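Local coordinates for mandelate racemase / muconate lactonizing enzyme, C-terminal domain protein (Pseudovibrio sp. JE062, PDB 4JHM), which belongs to the enolase superfamily, pairing an N-terminal domain of the mandelate racemase / muconate lactonizing enzyme type with an enolase-like TIM-barrel domain, at residues 166-171 against 193-198; 212-217 against 238-243; 226-231 against 249-254. One frame throughout, in Å; residues are numbered along the deposited sequence.

Contact 1: residues 166-171 against 193-198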
ATOM      1  N   LEU A 166     -20.809  31.085  -4.938  1.00 71.33           N
ATOM      2  CA  LEU A 166     -22.200  30.932  -5.301  1.00 73.72           C
ATOM      3  C   LEU A 166     -22.816  29.770  -4.542  1.00 70.11           C
ATOM      4  O   LEU A 166     -22.261  28.684  -4.529  1.00 68.73           O
ATOM      5  CB  LEU A 166     -22.319  30.643  -6.795  1.00 75.23           C
ATOM      6  CG  LEU A 166     -21.637  31.617  -7.748  1.00 73.94           C
ATOM      7  CD1 LEU A 166     -21.468  30.969  -9.112  1.00 76.58           C
ATOM      8  CD2 LEU A 166     -22.438  32.898  -7.851  1.00 75.27           C
ATOM      9  N   HIS A 167     -23.960  29.995  -3.909  1.00 77.85           N
ATOM     10  CA  HIS A 167     -24.806  28.880  -3.515  1.00 80.06           C
ATOM     11  C   HIS A 167     -25.749  28.636  -4.676  1.00 81.22           C
ATOM     12  O   HIS A 167     -26.240  29.582  -5.294  1.00 83.25           O
ATOM     13  CB  HIS A 167     -25.561  29.154  -2.217  1.00 80.04           C
ATOM     14  CG  HIS A 167     -24.735  28.928  -0.991  1.00 84.49           C
ATOM     15  ND1 HIS A 167     -24.285  29.956  -0.191  1.00 90.39           N
ATOM     16  CD2 HIS A 167     -24.254  27.788  -0.441  1.00 87.01           C
ATOM     17  CE1 HIS A 167     -23.575  29.460   0.805  1.00 87.93           C
ATOM     18  NE2 HIS A 167     -23.540  28.146   0.677  1.00 89.12           N
ATOM     19  N   CYS A 168     -25.974  27.367  -4.990  1.00 84.33           N
ATOM     20  CA  CYS A 168     -26.663  27.008  -6.217  1.00 83.09           C
ATOM     21  C   CYS A 168     -27.836  26.070  -5.969  1.00 81.71           C
ATOM     22  O   CYS A 168     -28.217  25.804  -4.827  1.00 78.93           O
ATOM     23  CB  CYS A 168     -25.674  26.367  -7.192  1.00 80.17           C
ATOM     24  SG  CYS A 168     -24.919  24.849  -6.573  1.00 93.47           S
ATOM     25  N   TYR A 169     -28.404  25.572  -7.061  1.00 82.37           N
ATOM     26  CA  TYR A 169     -29.555  24.692  -7.000  1.00 85.36           C
ATOM     27  C   TYR A 169     -29.170  23.319  -6.459  1.00 83.95           C
ATOM     28  O   TYR A 169     -30.014  22.592  -5.942  1.00 82.64           O
ATOM     29  CB  TYR A 169     -30.184  24.575  -8.389  1.00 88.15           C
ATOM     30  CG  TYR A 169     -30.484  25.923  -9.009  1.00 92.17           C
ATOM     31  CD1 TYR A 169     -31.654  26.602  -8.700  1.00 94.17           C
ATOM     32  CD2 TYR A 169     -29.591  26.527  -9.887  1.00 91.95           C
ATOM     33  CE1 TYR A 169     -31.932  27.839  -9.254  1.00 98.15           C
ATOM     34  CE2 TYR A 169     -29.862  27.765 -10.446  1.00 93.00           C
ATOM     35  CZ  TYR A 169     -31.035  28.416 -10.126  1.00 95.79           C
ATOM     36  OH  TYR A 169     -31.320  29.648 -10.672  1.00 91.63           O
ATOM     37  N   CYS A 170     -27.889  22.979  -6.560  1.00 80.31           N
ATOM     38  CA  CYS A 170     -27.410  21.669  -6.138  1.00 77.64           C
ATOM     39  C   CYS A 170     -28.055  20.573  -6.982  1.00 74.77           C
ATOM     40  O   CYS A 170     -28.275  19.455  -6.519  1.00 69.60           O
ATOM     41  CB  CYS A 170     -27.680  21.454  -4.650  1.00 82.04           C
ATOM     42  SG  CYS A 170     -26.879  22.702  -3.622  1.00 77.84           S
ATOM     43  N   VAL A 171     -28.350  20.930  -8.229  1.00 75.82           N
ATOM     44  CA  VAL A 171     -28.842  20.006  -9.236  1.00 73.65           C
ATOM     45  C   VAL A 171     -27.983  20.212 -10.488  1.00 75.05           C
ATOM     46  O   VAL A 171     -28.211  21.133 -11.274  1.00 75.25           O
ATOM     47  CB  VAL A 171     -30.333  20.265  -9.546  1.00 75.08           C
ATOM     48  CG1 VAL A 171     -30.793  19.448 -10.745  1.00 72.95           C
ATOM     49  CG2 VAL A 171     -31.188  19.960  -8.324  1.00 71.64           C
ATOM     50  N   PHE A 193     -14.250  32.806  -8.273  1.00 68.67           N
ATOM     51  CA  PHE A 193     -15.549  32.163  -8.066  1.00 68.90           C
ATOM     52  C   PHE A 193     -15.432  30.775  -7.446  1.00 68.98           C
ATOM     53  O   PHE A 193     -14.541  29.998  -7.795  1.00 65.92           O
ATOM     54  CB  PHE A 193     -16.314  32.060  -9.387  1.00 71.47           C
ATOM     55  CG  PHE A 193     -16.899  33.366  -9.859  1.00 73.57           C
ATOM     56  CD1 PHE A 193     -18.121  33.807  -9.381  1.00 72.51           C
ATOM     57  CD2 PHE A 193     -16.233  34.141 -10.794  1.00 74.45           C
ATOM     58  CE1 PHE A 193     -18.664  34.999  -9.820  1.00 75.34           C
ATOM     59  CE2 PHE A 193     -16.775  35.334 -11.242  1.00 77.11           C
ATOM     60  CZ  PHE A 193     -17.991  35.764 -10.754  1.00 76.52           C
HETATM   61  N   MSE A 194     -16.352  30.479  -6.528  1.00 67.76           N
HETATM   62  CA  MSE A 194     -16.424  29.179  -5.863  1.00 66.58           C
HETATM   63  C   MSE A 194     -17.836  28.673  -5.957  1.00 67.08           C
HETATM   64  O   MSE A 194     -18.765  29.443  -6.203  1.00 66.39           O
HETATM   65  CB  MSE A 194     -16.054  29.278  -4.382  1.00 69.42           C
HETATM   66  CG  MSE A 194     -14.617  29.728  -4.164  1.00 73.57           C
HETATM   67 SE   MSE A 194     -14.538  31.672  -3.823  1.00 78.18          SE
HETATM   68  CE  MSE A 194     -13.641  31.628  -2.071  1.00 73.02           C
ATOM     69  N   LEU A 195     -18.011  27.371  -5.746  1.00 66.89           N
ATOM     70  CA  LEU A 195     -19.315  26.735  -5.863  1.00 64.40           C
ATOM     71  C   LEU A 195     -19.542  25.769  -4.709  1.00 66.28           C
ATOM     72  O   LEU A 195     -18.683  24.934  -4.421  1.00 71.71           O
ATOM     73  CB  LEU A 195     -19.393  25.982  -7.186  1.00 67.06           C
ATOM     74  CG  LEU A 195     -20.747  25.389  -7.562  1.00 72.64           C
ATOM     75  CD1 LEU A 195     -21.779  26.491  -7.730  1.00 74.67           C
ATOM     76  CD2 LEU A 195     -20.616  24.577  -8.841  1.00 78.22           C
ATOM     77  N   ASP A 196     -20.690  25.889  -4.045  1.00 65.64           N
ATOM     78  CA  ASP A 196     -21.075  24.959  -2.975  1.00 67.47           C
ATOM     79  C   ASP A 196     -22.286  24.121  -3.406  1.00 67.69           C
ATOM     80  O   ASP A 196     -23.383  24.656  -3.587  1.00 73.02           O
ATOM     81  CB  ASP A 196     -21.388  25.726  -1.683  1.00 64.98           C
ATOM     82  CG  ASP A 196     -21.802  24.808  -0.537  1.00 63.38           C
ATOM     83  OD1 ASP A 196     -21.987  23.600  -0.776  1.00 62.75           O
ATOM     84  OD2 ASP A 196     -21.942  25.291   0.606  1.00 65.28           O
ATOM     85  N   THR A 197     -22.085  22.815  -3.577  1.00 58.51           N
ATOM     86  CA  THR A 197     -23.162  21.925  -4.010  1.00 60.59           C
ATOM     87  C   THR A 197     -23.682  21.059  -2.853  1.00 62.44           C
ATOM     88  O   THR A 197     -24.317  20.022  -3.071  1.00 61.24           O
ATOM     89  CB  THR A 197     -22.718  21.019  -5.179  1.00 59.60           C
ATOM     90  OG1 THR A 197     -21.597  20.224  -4.777  1.00 56.90           O
ATOM     91  CG2 THR A 197     -22.335  21.851  -6.397  1.00 59.18           C
ATOM     92  N   ALA A 198     -23.390  21.485  -1.626  1.00 59.49           N
ATOM     93  CA  ALA A 198     -23.982  20.903  -0.422  1.00 60.91           C
ATOM     94  C   ALA A 198     -24.070  19.378  -0.424  1.00 64.00           C
ATOM     95  O   ALA A 198     -24.985  18.805   0.158  1.00 72.57           O
ATOM     96  CB  ALA A 198     -25.363  21.497  -0.201  1.00 63.64           C
TER

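Contact 2: residues 212-217 against 238-243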
ATOM      1  N   TRP A 212     -14.625  20.876 -15.293  1.00 63.09           N
ATOM      2  CA  TRP A 212     -15.042  22.127 -15.905  1.00 64.44           C
ATOM      3  C   TRP A 212     -14.545  23.331 -15.108  1.00 64.96           C
ATOM      4  O   TRP A 212     -14.021  24.288 -15.680  1.00 67.84           O
ATOM      5  CB  TRP A 212     -16.560  22.176 -16.037  1.00 65.47           C
ATOM      6  CG  TRP A 212     -17.052  23.415 -16.711  1.00 70.44           C
ATOM      7  CD1 TRP A 212     -17.414  23.551 -18.020  1.00 71.44           C
ATOM      8  CD2 TRP A 212     -17.232  24.704 -16.109  1.00 70.99           C
ATOM      9  NE1 TRP A 212     -17.811  24.842 -18.268  1.00 76.04           N
ATOM     10  CE2 TRP A 212     -17.710  25.568 -17.111  1.00 71.90           C
ATOM     11  CE3 TRP A 212     -17.038  25.208 -14.818  1.00 66.07           C
ATOM     12  CZ2 TRP A 212     -17.992  26.905 -16.864  1.00 72.35           C
ATOM     13  CZ3 TRP A 212     -17.317  26.535 -14.575  1.00 64.68           C
ATOM     14  CH2 TRP A 212     -17.787  27.370 -15.592  1.00 71.57           C
HETATM   15  N   MSE A 213     -14.707  23.285 -13.789  1.00 63.54           N
HETATM   16  CA  MSE A 213     -14.266  24.385 -12.930  1.00 62.03           C
HETATM   17  C   MSE A 213     -12.774  24.499 -13.034  1.00 64.46           C
HETATM   18  O   MSE A 213     -12.226  25.598 -12.928  1.00 64.39           O
HETATM   19  CB  MSE A 213     -14.696  24.154 -11.481  1.00 59.71           C
HETATM   20  CG  MSE A 213     -16.175  24.476 -11.308  1.00 61.00           C
HETATM   21 SE   MSE A 213     -16.826  23.944  -9.531  1.00 66.98          SE
HETATM   22  CE  MSE A 213     -15.629  25.045  -8.421  1.00 64.85           C
ATOM     23  N   GLU A 214     -12.112  23.361 -13.254  1.00 63.20           N
ATOM     24  CA  GLU A 214     -10.656  23.303 -13.387  1.00 66.34           C
ATOM     25  C   GLU A 214     -10.169  23.991 -14.665  1.00 65.33           C
ATOM     26  O   GLU A 214      -9.130  24.643 -14.656  1.00 63.53           O
ATOM     27  CB  GLU A 214     -10.182  21.844 -13.364  1.00 69.96           C
ATOM     28  CG  GLU A 214      -8.671  21.644 -13.397  1.00 73.22           C
ATOM     29  CD  GLU A 214      -8.275  20.195 -13.664  1.00 77.36           C
ATOM     30  OE1 GLU A 214      -8.938  19.538 -14.499  1.00 81.16           O
ATOM     31  OE2 GLU A 214      -7.296  19.711 -13.049  1.00 67.76           O
ATOM     32  N   ARG A 215     -10.915  23.840 -15.757  1.00 69.25           N
ATOM     33  CA  ARG A 215     -10.549  24.466 -17.031  1.00 75.48           C
ATOM     34  C   ARG A 215     -10.657  25.979 -16.955  1.00 74.80           C
ATOM     35  O   ARG A 215      -9.861  26.696 -17.555  1.00 74.47           O
ATOM     36  CB  ARG A 215     -11.449  23.979 -18.174  1.00 84.63           C
ATOM     37  CG  ARG A 215     -11.069  22.624 -18.737  1.00 90.29           C
ATOM     38  CD  ARG A 215     -11.599  22.413 -20.148  1.00 89.79           C
ATOM     39  NE  ARG A 215     -10.952  21.259 -20.771  1.00 90.59           N
ATOM     40  CZ  ARG A 215      -9.826  21.308 -21.483  1.00 93.88           C
ATOM     41  NH1 ARG A 215      -9.319  20.194 -22.000  1.00 93.45           N
ATOM     42  NH2 ARG A 215      -9.206  22.466 -21.693  1.00 89.53           N
ATOM     43  N   HIS A 216     -11.660  26.459 -16.228  1.00 73.67           N
ATOM     44  CA  HIS A 216     -11.933  27.887 -16.169  1.00 75.46           C
ATOM     45  C   HIS A 216     -11.383  28.517 -14.884  1.00 75.34           C
ATOM     46  O   HIS A 216     -11.794  29.602 -14.475  1.00 75.28           O
ATOM     47  CB  HIS A 216     -13.433  28.131 -16.345  1.00 71.98           C
ATOM     48  CG  HIS A 216     -13.961  27.678 -17.676  1.00 75.35           C
ATOM     49  ND1 HIS A 216     -14.423  26.396 -17.902  1.00 73.51           N
ATOM     50  CD2 HIS A 216     -14.092  28.335 -18.854  1.00 72.96           C
ATOM     51  CE1 HIS A 216     -14.824  26.287 -19.156  1.00 69.53           C
ATOM     52  NE2 HIS A 216     -14.632  27.449 -19.755  1.00 72.12           N
ATOM     53  N   ASN A 217     -10.429  27.826 -14.269  1.00 76.75           N
ATOM     54  CA  ASN A 217      -9.657  28.366 -13.152  1.00 78.07           C
ATOM     55  C   ASN A 217     -10.482  28.900 -11.974  1.00 72.00           C
ATOM     56  O   ASN A 217     -10.057  29.823 -11.283  1.00 68.89           O
ATOM     57  CB  ASN A 217      -8.695  29.446 -13.663  1.00 79.09           C
ATOM     58  CG  ASN A 217      -7.497  28.864 -14.398  1.00 84.03           C
ATOM     59  OD1 ASN A 217      -6.955  27.829 -14.012  1.00 80.72           O
ATOM     60  ND2 ASN A 217      -7.068  29.538 -15.458  1.00 91.15           N
ATOM     61  N   ALA A 238      -7.412  13.587  -6.550  1.00 49.95           N
ATOM     62  CA  ALA A 238      -6.303  12.887  -7.188  1.00 49.46           C
ATOM     63  C   ALA A 238      -6.290  13.087  -8.697  1.00 50.13           C
ATOM     64  O   ALA A 238      -5.259  12.888  -9.334  1.00 51.85           O
ATOM     65  CB  ALA A 238      -6.349  11.405  -6.853  1.00 46.23           C
ATOM     66  N   ASN A 239      -7.425  13.479  -9.268  1.00 51.92           N
ATOM     67  CA  ASN A 239      -7.540  13.574 -10.719  1.00 55.21           C
ATOM     68  C   ASN A 239      -7.786  14.986 -11.259  1.00 57.13           C
ATOM     69  O   ASN A 239      -8.004  15.153 -12.457  1.00 59.95           O
ATOM     70  CB  ASN A 239      -8.624  12.625 -11.226  1.00 59.18           C
ATOM     71  CG  ASN A 239      -8.192  11.176 -11.180  1.00 59.48           C
ATOM     72  OD1 ASN A 239      -7.682  10.639 -12.159  1.00 68.22           O
ATOM     73  ND2 ASN A 239      -8.379  10.540 -10.036  1.00 60.77           N
ATOM     74  N   THR A 240      -7.749  15.988 -10.383  1.00 57.48           N
ATOM     75  CA  THR A 240      -7.814  17.388 -10.800  1.00 60.85           C
ATOM     76  C   THR A 240      -6.894  18.231  -9.930  1.00 61.51           C
ATOM     77  O   THR A 240      -6.384  17.764  -8.915  1.00 63.36           O
ATOM     78  CB  THR A 240      -9.233  17.982 -10.676  1.00 66.37           C
ATOM     79  OG1 THR A 240      -9.453  18.437  -9.333  1.00 68.07           O
ATOM     80  CG2 THR A 240     -10.299  16.961 -11.065  1.00 67.25           C
ATOM     81  N   ASP A 241      -6.699  19.482 -10.330  1.00 65.55           N
ATOM     82  CA  ASP A 241      -5.884  20.419  -9.563  1.00 65.86           C
ATOM     83  C   ASP A 241      -6.769  21.422  -8.826  1.00 67.08           C
ATOM     84  O   ASP A 241      -6.286  22.310  -8.125  1.00 70.26           O
ATOM     85  CB  ASP A 241      -4.904  21.135 -10.491  1.00 63.63           C
ATOM     86  CG  ASP A 241      -3.877  20.189 -11.088  1.00 69.88           C
ATOM     87  OD1 ASP A 241      -3.668  19.093 -10.517  1.00 78.24           O
ATOM     88  OD2 ASP A 241      -3.279  20.537 -12.126  1.00 71.99           O
ATOM     89  N   LEU A 242      -8.076  21.260  -8.984  1.00 64.89           N
ATOM     90  CA  LEU A 242      -9.046  22.135  -8.352  1.00 61.06           C
ATOM     91  C   LEU A 242      -9.105  21.863  -6.852  1.00 61.12           C
ATOM     92  O   LEU A 242      -9.160  20.708  -6.426  1.00 63.93           O
ATOM     93  CB  LEU A 242     -10.420  21.888  -8.975  1.00 60.49           C
ATOM     94  CG  LEU A 242     -11.588  22.731  -8.475  1.00 58.49           C
ATOM     95  CD1 LEU A 242     -11.456  24.154  -8.986  1.00 58.57           C
ATOM     96  CD2 LEU A 242     -12.905  22.112  -8.918  1.00 58.42           C
ATOM     97  N   GLU A 243      -9.098  22.925  -6.053  1.00 57.22           N
ATOM     98  CA  GLU A 243      -9.258  22.789  -4.608  1.00 58.30           C
ATOM     99  C   GLU A 243     -10.608  22.140  -4.289  1.00 60.29           C
ATOM    100  O   GLU A 243     -11.655  22.642  -4.701  1.00 56.84           O
ATOM    101  CB  GLU A 243      -9.150  24.163  -3.933  1.00 62.59           C
ATOM    102  CG  GLU A 243      -9.252  24.152  -2.409  1.00 63.48           C
ATOM    103  CD  GLU A 243      -8.950  25.511  -1.792  1.00 62.91           C
ATOM    104  OE1 GLU A 243      -8.599  26.442  -2.550  1.00 63.74           O
ATOM    105  OE2 GLU A 243      -9.065  25.650  -0.553  1.00 56.21           O
TER

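Contact 3: residues 226-231 against 249-254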
ATOM      1  N   SER A 226     -21.463  13.622  -0.478  1.00 57.14           N
ATOM      2  CA  SER A 226     -21.495  13.335   0.947  1.00 54.79           C
ATOM      3  C   SER A 226     -20.082  13.295   1.497  1.00 57.03           C
ATOM      4  O   SER A 226     -19.217  12.632   0.934  1.00 57.59           O
ATOM      5  CB  SER A 226     -22.159  11.991   1.207  1.00 53.83           C
ATOM      6  OG  SER A 226     -21.874  11.542   2.518  1.00 51.71           O
ATOM      7  N   ASP A 227     -19.859  13.990   2.605  1.00 59.78           N
ATOM      8  CA  ASP A 227     -18.541  14.042   3.226  1.00 62.56           C
ATOM      9  C   ASP A 227     -18.013  12.661   3.590  1.00 63.56           C
ATOM     10  O   ASP A 227     -16.809  12.491   3.775  1.00 71.51           O
ATOM     11  CB  ASP A 227     -18.579  14.892   4.496  1.00 62.78           C
ATOM     12  CG  ASP A 227     -18.451  16.357   4.213  1.00 62.78           C
ATOM     13  OD1 ASP A 227     -18.739  16.764   3.067  1.00 64.00           O
ATOM     14  OD2 ASP A 227     -18.060  17.099   5.140  1.00 71.83           O
ATOM     15  N   TYR A 228     -18.904  11.686   3.714  1.00 56.13           N
ATOM     16  CA  TYR A 228     -18.501  10.361   4.173  1.00 62.56           C
ATOM     17  C   TYR A 228     -18.098   9.450   3.027  1.00 60.58           C
ATOM     18  O   TYR A 228     -17.645   8.336   3.256  1.00 67.77           O
ATOM     19  CB  TYR A 228     -19.616   9.720   4.999  1.00 59.41           C
ATOM     20  CG  TYR A 228     -19.951  10.537   6.216  1.00 58.66           C
ATOM     21  CD1 TYR A 228     -19.062  10.619   7.281  1.00 54.16           C
ATOM     22  CD2 TYR A 228     -21.135  11.254   6.291  1.00 57.08           C
ATOM     23  CE1 TYR A 228     -19.354  11.376   8.396  1.00 53.55           C
ATOM     24  CE2 TYR A 228     -21.437  12.014   7.404  1.00 56.74           C
ATOM     25  CZ  TYR A 228     -20.543  12.070   8.452  1.00 56.86           C
ATOM     26  OH  TYR A 228     -20.833  12.830   9.559  1.00 64.38           O
ATOM     27  N   ASP A 229     -18.267   9.929   1.800  1.00 58.14           N
ATOM     28  CA  ASP A 229     -17.881   9.170   0.624  1.00 53.77           C
ATOM     29  C   ASP A 229     -16.410   9.422   0.354  1.00 51.87           C
ATOM     30  O   ASP A 229     -16.048  10.070  -0.616  1.00 51.08           O
ATOM     31  CB  ASP A 229     -18.721   9.581  -0.582  1.00 51.51           C
ATOM     32  CG  ASP A 229     -18.371   8.794  -1.833  1.00 55.81           C
ATOM     33  OD1 ASP A 229     -17.391   8.012  -1.817  1.00 54.96           O
ATOM     34  OD2 ASP A 229     -19.078   8.962  -2.845  1.00 60.20           O
ATOM     35  N   PHE A 230     -15.566   8.881   1.221  1.00 56.63           N
ATOM     36  CA  PHE A 230     -14.143   9.171   1.194  1.00 56.96           C
ATOM     37  C   PHE A 230     -13.520   8.909  -0.177  1.00 56.92           C
ATOM     38  O   PHE A 230     -12.894   9.797  -0.757  1.00 58.05           O
ATOM     39  CB  PHE A 230     -13.417   8.362   2.275  1.00 56.47           C
ATOM     40  CG  PHE A 230     -13.893   8.641   3.678  1.00 64.55           C
ATOM     41  CD1 PHE A 230     -14.593   9.800   3.985  1.00 68.26           C
ATOM     42  CD2 PHE A 230     -13.616   7.749   4.706  1.00 74.02           C
ATOM     43  CE1 PHE A 230     -15.020  10.051   5.281  1.00 70.80           C
ATOM     44  CE2 PHE A 230     -14.038   7.999   6.005  1.00 72.58           C
ATOM     45  CZ  PHE A 230     -14.738   9.152   6.292  1.00 67.43           C
ATOM     46  N   LYS A 231     -13.688   7.698  -0.695  1.00 57.16           N
ATOM     47  CA  LYS A 231     -13.078   7.320  -1.975  1.00 58.29           C
ATOM     48  C   LYS A 231     -13.358   8.323  -3.112  1.00 56.91           C
ATOM     49  O   LYS A 231     -12.481   8.585  -3.943  1.00 55.94           O
ATOM     50  CB  LYS A 231     -13.523   5.911  -2.388  1.00 59.08           C
ATOM     51  CG  LYS A 231     -12.616   4.789  -1.898  1.00 59.87           C
ATOM     52  CD  LYS A 231     -13.408   3.513  -1.653  1.00 69.53           C
ATOM     53  CE  LYS A 231     -12.576   2.260  -1.883  1.00 77.77           C
ATOM     54  NZ  LYS A 231     -12.575   1.837  -3.316  1.00 80.24           N
ATOM     55  N   ASN A 249     -19.209  20.456   8.286  1.00 66.46           N
ATOM     56  CA  ASN A 249     -20.088  20.258   9.437  1.00 72.82           C
ATOM     57  C   ASN A 249     -20.343  18.791   9.747  1.00 69.58           C
ATOM     58  O   ASN A 249     -21.256  18.462  10.502  1.00 71.29           O
ATOM     59  CB  ASN A 249     -21.429  20.952   9.199  1.00 76.98           C
ATOM     60  CG  ASN A 249     -21.284  22.440   8.994  1.00 83.67           C
ATOM     61  OD1 ASN A 249     -20.988  23.184   9.929  1.00 94.01           O
ATOM     62  ND2 ASN A 249     -21.492  22.887   7.765  1.00 87.61           N
ATOM     63  N   CYS A 250     -19.539  17.909   9.173  1.00 64.21           N
ATOM     64  CA  CYS A 250     -19.739  16.489   9.369  1.00 61.06           C
ATOM     65  C   CYS A 250     -18.551  15.844  10.083  1.00 61.26           C
ATOM     66  O   CYS A 250     -18.723  15.216  11.126  1.00 70.67           O
ATOM     67  CB  CYS A 250     -20.017  15.830   8.026  1.00 66.27           C
ATOM     68  SG  CYS A 250     -21.411  16.583   7.157  1.00 68.36           S
ATOM     69  N   LEU A 251     -17.353  16.009   9.529  1.00 61.30           N
ATOM     70  CA  LEU A 251     -16.133  15.500  10.160  1.00 61.72           C
ATOM     71  C   LEU A 251     -15.497  16.581  11.031  1.00 59.86           C
ATOM     72  O   LEU A 251     -14.885  17.516  10.515  1.00 60.56           O
ATOM     73  CB  LEU A 251     -15.140  15.034   9.091  1.00 67.25           C
ATOM     74  CG  LEU A 251     -15.683  14.034   8.062  1.00 69.75           C
ATOM     75  CD1 LEU A 251     -14.549  13.358   7.305  1.00 70.13           C
ATOM     76  CD2 LEU A 251     -16.546  12.986   8.739  1.00 71.48           C
ATOM     77  N   LEU A 252     -15.631  16.436  12.349  1.00 57.15           N
ATOM     78  CA  LEU A 252     -15.324  17.515  13.286  1.00 54.79           C
ATOM     79  C   LEU A 252     -14.163  17.244  14.255  1.00 58.06           C
ATOM     80  O   LEU A 252     -13.665  18.168  14.910  1.00 56.46           O
ATOM     81  CB  LEU A 252     -16.570  17.843  14.111  1.00 56.42           C
ATOM     82  CG  LEU A 252     -17.907  17.968  13.376  1.00 61.27           C
ATOM     83  CD1 LEU A 252     -18.956  18.555  14.310  1.00 59.77           C
ATOM     84  CD2 LEU A 252     -17.780  18.817  12.121  1.00 65.06           C
ATOM     85  N   THR A 253     -13.735  15.994  14.369  1.00 56.30           N
ATOM     86  CA  THR A 253     -12.702  15.655  15.341  1.00 59.66           C
ATOM     87  C   THR A 253     -11.306  15.895  14.779  1.00 60.08           C
ATOM     88  O   THR A 253     -11.088  15.822  13.575  1.00 57.57           O
ATOM     89  CB  THR A 253     -12.805  14.188  15.802  1.00 66.18           C
ATOM     90  OG1 THR A 253     -12.780  13.313  14.664  1.00 66.41           O
ATOM     91  CG2 THR A 253     -14.087  13.966  16.608  1.00 62.90           C
ATOM     92  N   LEU A 254     -10.362  16.178  15.670  1.00 65.51           N
ATOM     93  CA  LEU A 254      -8.970  16.369  15.280  1.00 64.29           C
ATOM     94  C   LEU A 254      -8.439  15.123  14.570  1.00 63.25           C
ATOM     95  O   LEU A 254      -7.581  15.222  13.692  1.00 70.25           O
ATOM     96  CB  LEU A 254      -8.108  16.684  16.506  1.00 67.37           C
ATOM     97  CG  LEU A 254      -8.485  17.902  17.356  1.00 68.56           C
ATOM     98  CD1 LEU A 254      -7.623  17.971  18.607  1.00 66.84           C
ATOM     99  CD2 LEU A 254      -8.359  19.188  16.556  1.00 71.07           C
TER

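Contact 1: residues 166-171 against 193-198
The imidazole of H167 meets the carboxylate of D196 at its edge: OD2 lies near the ring plane, 3.3 Å from NE2, in a weak, bent hydrogen bond (126°). The pair sits on the parallel strands of a beta-alpha-beta unit in the TIM-barrel domain, in which strand 163-167, helix 172-186 and strand 192-196 follow in sequence. The two side chains run side by side and point the same way, with ring and carboxylate planes 48° apart; at the other ring nitrogen, ND1 is hydrogen-bonded to the carbonyl oxygen of T140. The phenyl ring of F193 is approached obliquely by L166 CD1. L166 N donates to M194 O, and D196 N returns a nearly straight bond to L166 O. Beyond the paired residues the cysteine sulfurs make the contacts. C168 SG, set between its own backbone N and carbonyl carbon (chi1 61°), packs against L195 CD1 at 3.7 Å, while C170 SG lies against A198 CB. D196 has E222, of like charge, close to OD2, whereas its other oxygen closes an Asx turn: A198 N donates to D196 OD1 at 2.7 Å, nearly in line with the C-O bond.

Contact 2: residues 212-217 against 238-243
An ST turn receives the carboxylate of E214 where helix 203-215 of the TIM-barrel domain meets the turn that follows helix 230-239. E214 carries CG anti to the backbone N (chi1 -176°), and its extended chain crosses T240 at a slant to bring OE2 to the backbone of D241. D241 N donates to E214 OE2 at 2.8 Å, arriving from above the carboxylate plane; the same oxygen lies 3.5 Å from T240 CB. The turn itself is closed by L242 N, which donates to T240 OG1 over 3.2 Å, and that hydroxyl also bonds L236 O, tying the turn back to its helix. The carboxylate of D241 stands nearby, its OD2 4.2 Å from E214 OE2. Any repulsion between the two is probably eased by a second subunit, whose R235 and K211 form long, weak ion pairs with D241 and whose M207 packs on it. Deeper in, the contact is apolar: L242 CD2 packs against M213 CB at 3.7 Å and also approaches CE of this selenomethionine, whose chain bends at chi3 (60°). Within the same chain, T240 touches M207 and L242 touches A210, both on helix 203-215, while M213 and L242 together rest on L221 of strand 220-222, on the barrel side of the two helices.

Contact 3: residues 226-231 against 249-254
L251 extends its two methyl branches to two different rings: CD2 packs obliquely by CE1 and CD1 of Y228, and CD1 meets F230 CE1 at 3.9 Å. The contact lies in the TIM-barrel domain, between the type I beta turn S226-D229 that leads into helix 230-239 and the loop joining strand 243-245 to helix 254-262. L251 and Y228 slide past each other in opposite directions, whereas L251 and F230 reach toward each other tip to tip; in both cases the methyl comes obliquely to the ring. Beside them C250 CB packs against the phenolic end of Y228, by its OH, and against D227 OD2. The thiol follows another course: SG, anti to the carbonyl carbon (chi1 -55°), lies obliquely 5.4 Å from the Y228 ring centroid in a sulfur-aromatic contact.

No hydrogen bond joins the two segments. D227 OD1 accepts from H247 N, shortly before 249-254, while D229 at the N-cap position caps the helix that carries F230; T253 does the same for helix 254-262. Beyond this shell a third subunit closes in: its H259 meets the F230 ring edge-to-face, and its E256 packs on Y228. Within the turn that presents Y228, an ST turn is formed as Y228 N donates to S226 OG at 3.2 Å.

In the fold
The three contacts illustrate how the chemistry of a barrel domain changes with position. Contact 1 belongs to the barrel wall, joining neighbouring parallel strands by backbone bonds, and all its touching residues are buried. Contacts 2 and 3 mix buried with partly exposed residues, and both adjoin other subunits. They share helix 230-239, contact 3 at its start and contact 2 at its end, with centres about 21 Å apart. Their chemistry diverges: one carboxylate-to-backbone bond beside apolar packing in contact 2, aliphatic and sulfur packing on aromatic rings in contact 3. Contacts 1 and 2 touch directly, L195 CD2 lying 3.9 Å from M213 SE, whereas contact 3 touches neither.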